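Local coordinates for protein ADP-ribosylglycohydrolase (Thermus thermophilus, PDB 2YZV) that belongs to the all-helical ADP-ribosylglycohydrolase family and holds magnesium ions in a site lined by aspartate and threonine residues, at residues Y119-R133 against A154-T168. Numbering follows the deposited sequence.
Sequences YAGDEAGAGNGPLMR and AARTTHGAREALEAT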
loop_
_atom_site.group_PDB
_atom_site.type_symbol
_atom_site.label_atom_id
_atom_site.label_comp_id
_atom_site.label_asym_id
_atom_site.label_seq_id
_atom_site.Cartn_x
_atom_site.Cartn_y
_atom_site.Cartn_z
ATOM N N TYR A 119 2.294 -10.682 -16.746
ATOM C CA TYR A 119 2.284 -9.219 -16.748
ATOM C C TYR A 119 1.096 -8.797 -17.596
ATOM O O TYR A 119 1.245 -8.187 -18.658
ATOM C CB TYR A 119 3.596 -8.701 -17.331
ATOM C CG TYR A 119 4.792 -9.135 -16.522
ATOM C CD1 TYR A 119 4.965 -8.697 -15.208
ATOM C CD2 TYR A 119 5.744 -9.999 -17.057
ATOM C CE1 TYR A 119 6.057 -9.108 -14.446
ATOM C CE2 TYR A 119 6.839 -10.419 -16.303
ATOM C CZ TYR A 119 6.987 -9.970 -15.001
ATOM O OH TYR A 119 8.067 -10.382 -14.253
ATOM N N ALA A 120 -0.091 -9.125 -17.091
ATOM C CA ALA A 120 -1.344 -8.871 -17.788
ATOM C C ALA A 120 -1.934 -7.475 -17.686
ATOM O O ALA A 120 -3.038 -7.238 -18.171
ATOM C CB ALA A 120 -2.373 -9.896 -17.347
ATOM N N GLY A 121 -1.219 -6.551 -17.057
ATOM C CA GLY A 121 -1.741 -5.202 -16.952
ATOM C C GLY A 121 -1.714 -4.533 -18.314
ATOM O O GLY A 121 -0.861 -4.851 -19.146
ATOM N N ASP A 122 -2.657 -3.629 -18.556
ATOM C CA ASP A 122 -2.702 -2.914 -19.826
ATOM C C ASP A 122 -2.548 -1.420 -19.577
ATOM O O ASP A 122 -2.563 -0.968 -18.431
ATOM C CB ASP A 122 -4.006 -3.209 -20.582
ATOM C CG ASP A 122 -5.244 -2.877 -19.775
ATOM O OD1 ASP A 122 -5.355 -1.733 -19.291
ATOM O OD2 ASP A 122 -6.116 -3.761 -19.637
ATOM N N GLU A 123 -2.393 -0.658 -20.653
ATOM C CA GLU A 123 -2.205 0.785 -20.559
ATOM C C GLU A 123 -3.388 1.547 -19.973
ATOM O O GLU A 123 -3.260 2.721 -19.630
ATOM C CB GLU A 123 -1.850 1.341 -21.939
ATOM C CG GLU A 123 -0.540 0.785 -22.483
ATOM C CD GLU A 123 -0.302 1.143 -23.935
ATOM O OE1 GLU A 123 -1.083 0.690 -24.801
ATOM O OE2 GLU A 123 0.667 1.878 -24.210
ATOM N N ALA A 124 -4.533 0.885 -19.851
ATOM C CA ALA A 124 -5.715 1.534 -19.291
ATOM C C ALA A 124 -5.699 1.450 -17.766
ATOM O O ALA A 124 -6.463 2.138 -17.087
ATOM C CB ALA A 124 -6.986 0.883 -19.836
ATOM N N GLY A 125 -4.814 0.615 -17.233
ATOM C CA GLY A 125 -4.731 0.452 -15.792
ATOM C C GLY A 125 -3.836 1.466 -15.106
ATOM O O GLY A 125 -2.645 1.216 -14.915
ATOM N N ALA A 126 -4.409 2.609 -14.730
ATOM C CA ALA A 126 -3.653 3.658 -14.052
ATOM C C ALA A 126 -4.100 3.778 -12.601
ATOM O O ALA A 126 -3.711 4.718 -11.905
ATOM C CB ALA A 126 -3.839 4.996 -14.763
ATOM N N GLY A 127 -4.910 2.820 -12.160
ATOM C CA GLY A 127 -5.417 2.809 -10.799
ATOM C C GLY A 127 -4.354 2.568 -9.745
ATOM O O GLY A 127 -3.201 2.296 -10.064
ATOM N N ASN A 128 -4.760 2.651 -8.480
ATOM C CA ASN A 128 -3.850 2.489 -7.351
ATOM C C ASN A 128 -3.626 1.067 -6.852
ATOM O O ASN A 128 -2.962 0.872 -5.838
ATOM C CB ASN A 128 -4.336 3.337 -6.180
ATOM C CG ASN A 128 -5.775 3.040 -5.813
ATOM O OD1 ASN A 128 -6.269 1.938 -6.050
ATOM N ND2 ASN A 128 -6.454 4.016 -5.221
ATOM N N GLY A 129 -4.170 0.077 -7.551
ATOM C CA GLY A 129 -4.002 -1.301 -7.117
ATOM C C GLY A 129 -2.575 -1.731 -6.794
ATOM O O GLY A 129 -2.346 -2.407 -5.792
ATOM N N PRO A 130 -1.586 -1.359 -7.621
ATOM C CA PRO A 130 -0.208 -1.766 -7.331
ATOM C C PRO A 130 0.345 -1.179 -6.041
ATOM O O PRO A 130 1.256 -1.743 -5.436
ATOM C CB PRO A 130 0.572 -1.263 -8.548
ATOM C CG PRO A 130 -0.461 -1.216 -9.631
ATOM C CD PRO A 130 -1.656 -0.648 -8.908
ATOM N N LEU A 131 -0.196 -0.034 -5.635
ATOM C CA LEU A 131 0.273 0.640 -4.430
ATOM C C LEU A 131 -0.267 0.034 -3.148
ATOM O O LEU A 131 0.422 -0.004 -2.134
ATOM C CB LEU A 131 -0.139 2.113 -4.448
ATOM C CG LEU A 131 0.180 2.956 -5.677
ATOM C CD1 LEU A 131 -0.268 4.384 -5.421
ATOM C CD2 LEU A 131 1.670 2.909 -5.967
ATOM N N MET A 132 -1.509 -0.428 -3.202
ATOM C CA MET A 132 -2.177 -0.974 -2.025
ATOM C C MET A 132 -1.605 -2.269 -1.474
ATOM O O MET A 132 -1.856 -2.612 -0.317
ATOM C CB MET A 132 -3.659 -1.192 -2.334
ATOM C CG MET A 132 -3.903 -2.252 -3.388
ATOM S SD MET A 132 -5.645 -2.501 -3.778
ATOM C CE MET A 132 -5.607 -4.187 -4.399
ATOM N N ARG A 133 -0.827 -2.977 -2.285
ATOM C CA ARG A 133 -0.279 -4.271 -1.883
ATOM C C ARG A 133 1.246 -4.339 -1.831
ATOM O O ARG A 133 1.806 -5.409 -1.592
ATOM C CB ARG A 133 -0.774 -5.338 -2.869
ATOM C CG ARG A 133 -0.183 -5.147 -4.276
ATOM C CD ARG A 133 -0.834 -6.019 -5.352
ATOM N NE ARG A 133 -0.183 -5.787 -6.643
ATOM C CZ ARG A 133 -0.823 -5.643 -7.800
ATOM N NH1 ARG A 133 -2.148 -5.709 -7.848
ATOM N NH2 ARG A 133 -0.136 -5.413 -8.909
ATOM N N ALA A 154 6.081 -6.072 -10.270
ATOM C CA ALA A 154 4.973 -6.447 -9.390
ATOM C C ALA A 154 3.718 -5.650 -9.739
ATOM O O ALA A 154 2.595 -6.136 -9.583
ATOM C CB ALA A 154 5.358 -6.210 -7.930
ATOM N N ALA A 155 3.904 -4.425 -10.208
ATOM C CA ALA A 155 2.770 -3.595 -10.582
ATOM C C ALA A 155 2.216 -4.052 -11.925
ATOM O O ALA A 155 1.000 -4.114 -12.115
ATOM C CB ALA A 155 3.193 -2.125 -10.668
ATOM N N ARG A 156 3.123 -4.384 -12.840
ATOM C CA ARG A 156 2.765 -4.799 -14.194
ATOM C C ARG A 156 1.872 -6.027 -14.300
ATOM O O ARG A 156 1.265 -6.263 -15.347
ATOM C CB ARG A 156 4.034 -5.006 -15.026
ATOM C CG ARG A 156 4.718 -3.704 -15.428
ATOM C CD ARG A 156 5.994 -3.983 -16.196
ATOM N NE ARG A 156 5.730 -4.824 -17.360
ATOM C CZ ARG A 156 6.430 -5.909 -17.668
ATOM N NH1 ARG A 156 7.441 -6.289 -16.898
ATOM N NH2 ARG A 156 6.109 -6.624 -18.740
ATOM N N THR A 157 1.790 -6.812 -13.231
ATOM C CA THR A 157 0.936 -7.991 -13.256
ATOM C C THR A 157 -0.524 -7.597 -13.467
ATOM O O THR A 157 -1.270 -8.315 -14.134
ATOM C CB THR A 157 1.033 -8.798 -11.943
ATOM O OG1 THR A 157 0.759 -7.940 -10.827
ATOM C CG2 THR A 157 2.419 -9.414 -11.800
ATOM N N THR A 158 -0.925 -6.450 -12.924
ATOM C CA THR A 158 -2.313 -6.006 -13.040
ATOM C C THR A 158 -2.528 -4.611 -13.626
ATOM O O THR A 158 -3.633 -4.289 -14.071
ATOM C CB THR A 158 -3.005 -6.044 -11.668
ATOM O OG1 THR A 158 -2.309 -5.176 -10.767
ATOM C CG2 THR A 158 -3.003 -7.465 -11.104
ATOM N N HIS A 159 -1.485 -3.784 -13.617
ATOM C CA HIS A 159 -1.585 -2.418 -14.132
ATOM C C HIS A 159 -0.429 -2.096 -15.065
ATOM O O HIS A 159 0.728 -2.379 -14.746
ATOM C CB HIS A 159 -1.587 -1.413 -12.975
ATOM C CG HIS A 159 -2.790 -1.510 -12.091
ATOM N ND1 HIS A 159 -3.087 -2.638 -11.357
ATOM C CD2 HIS A 159 -3.782 -0.625 -11.836
ATOM C CE1 HIS A 159 -4.210 -2.445 -10.690
ATOM N NE2 HIS A 159 -4.652 -1.231 -10.961
ATOM N N GLY A 160 -0.736 -1.478 -16.203
ATOM C CA GLY A 160 0.310 -1.159 -17.159
ATOM C C GLY A 160 0.523 0.302 -17.515
ATOM O O GLY A 160 1.407 0.608 -18.315
ATOM N N ALA A 161 -0.269 1.205 -16.942
ATOM C CA ALA A 161 -0.118 2.630 -17.235
ATOM C C ALA A 161 1.197 3.163 -16.673
ATOM O O ALA A 161 1.574 2.849 -15.542
ATOM C CB ALA A 161 -1.295 3.417 -16.656
ATOM N N ARG A 162 1.883 3.982 -17.462
ATOM C CA ARG A 162 3.161 4.551 -17.054
ATOM C C ARG A 162 3.151 5.153 -15.654
ATOM O O ARG A 162 4.035 4.866 -14.846
ATOM C CB ARG A 162 3.608 5.633 -18.039
ATOM C CG ARG A 162 4.918 6.287 -17.639
ATOM C CD ARG A 162 5.238 7.508 -18.481
ATOM N NE ARG A 162 6.546 8.048 -18.125
ATOM C CZ ARG A 162 7.050 9.178 -18.603
ATOM N NH1 ARG A 162 6.355 9.909 -19.467
ATOM N NH2 ARG A 162 8.256 9.575 -18.220
ATOM N N GLU A 163 2.161 5.994 -15.371
ATOM C CA GLU A 163 2.101 6.649 -14.070
ATOM C C GLU A 163 1.877 5.700 -12.905
ATOM O O GLU A 163 2.292 5.995 -11.787
ATOM C CB GLU A 163 1.034 7.758 -14.058
ATOM C CG GLU A 163 -0.380 7.307 -14.382
ATOM C CD GLU A 163 -0.719 7.454 -15.855
ATOM O OE1 GLU A 163 -0.034 6.829 -16.691
ATOM O OE2 GLU A 163 -1.677 8.196 -16.176
ATOM N N ALA A 164 1.220 4.570 -13.151
ATOM C CA ALA A 164 0.993 3.603 -12.083
ATOM C C ALA A 164 2.298 2.868 -11.800
ATOM O O ALA A 164 2.648 2.626 -10.646
ATOM C CB ALA A 164 -0.095 2.614 -12.476
ATOM N N LEU A 165 3.019 2.512 -12.857
ATOM C CA LEU A 165 4.291 1.827 -12.685
ATOM C C LEU A 165 5.275 2.733 -11.941
ATOM O O LEU A 165 5.937 2.300 -11.001
ATOM C CB LEU A 165 4.867 1.427 -14.050
ATOM C CG LEU A 165 3.949 0.522 -14.875
ATOM C CD1 LEU A 165 4.680 0.054 -16.123
ATOM C CD2 LEU A 165 3.509 -0.679 -14.049
ATOM N N GLU A 166 5.354 3.996 -12.350
ATOM C CA GLU A 166 6.275 4.932 -11.710
ATOM C C GLU A 166 5.873 5.246 -10.269
ATOM O O GLU A 166 6.732 5.404 -9.404
ATOM C CB GLU A 166 6.361 6.228 -12.518
ATOM C CG GLU A 166 6.893 6.031 -13.927
ATOM C CD GLU A 166 6.916 7.317 -14.723
ATOM O OE1 GLU A 166 6.096 8.207 -14.427
ATOM O OE2 GLU A 166 7.747 7.429 -15.649
ATOM N N ALA A 167 4.573 5.350 -10.011
ATOM C CA ALA A 167 4.108 5.637 -8.655
ATOM C C ALA A 167 4.508 4.486 -7.736
ATOM O O ALA A 167 4.832 4.695 -6.567
ATOM C CB ALA A 167 2.595 5.818 -8.642
ATOM N N THR A 168 4.486 3.271 -8.275
ATOM C CA THR A 168 4.856 2.095 -7.500
ATOM C C THR A 168 6.344 2.150 -7.167
ATOM O O THR A 168 6.753 1.814 -6.053
ATOM C CB THR A 168 4.530 0.797 -8.271
ATOM O OG1 THR A 168 3.131 0.777 -8.586
ATOM C CG2 THR A 168 4.869 -0.430 -7.420
HETATM O O HOH W 1 3.145 -6.329 -19.627
HETATM O O HOH W 2 1.517 -4.618 -17.679
HETATM O O HOH W 3 -4.160 -2.980 -16.417
HETATM O O HOH W 4 -6.773 -0.178 -9.246
#
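Arg133 reaches across to Thr158 with both terminal nitrogens, NH1 and NH2, which converge end-on on the single oxygen OG1, NH2 lying 2.9 Å from it. In this all-helical ADP-ribosylglycohydrolase fold Arg133, just after the short helix 129-132, is thereby bound to the turn between helix 147-156 and helix 162-179, a worked example of how one guanidinium can hold a turn through a hydroxyl and a backbone carbonyl together. The carbonyl belongs to Ala154, in the first of these two helices: NH2 also donates to Ala154 O at 2.9 Å, an acceptor shared with Thr157 OG1, while NH1 has a further partner in Gln61. The chain, extended from CG to NE (chi2 -169°), carries the group there, and Pro130 CA lies over one guanidinium face.

Thr158 OG1 in turn shares a hydrogen bond with His159 ND1, 2.7 Å away, so the arginine and the imidazole are linked through one hydroxyl. Pro130 covers a face of that imidazole in a CH-pi contact, CD standing 3.4 Å from the ring centroid, and a water joins His159 NE2 to Gly129 N. Asn128, just before helix 129-132, bonds through ND2 to Asp251, a magnesium ligand.

Backbone bonds secure the loop: Gly121 N donates to Arg156 O, and Ala161 N, at the N-cap of helix 162-179, donates to Gly125 O at 3.1 Å. At the outer end the Arg156 guanidinium, folded back by its bend at chi3 (56°), stacks on Tyr119 with planes 19° apart, a cation-pi pair. Apolar contacts fill in elsewhere: Leu131 CD2 rests against Thr168 CA, and Pro130 CB presses tightly on Ala155 CB at 3.5 Å.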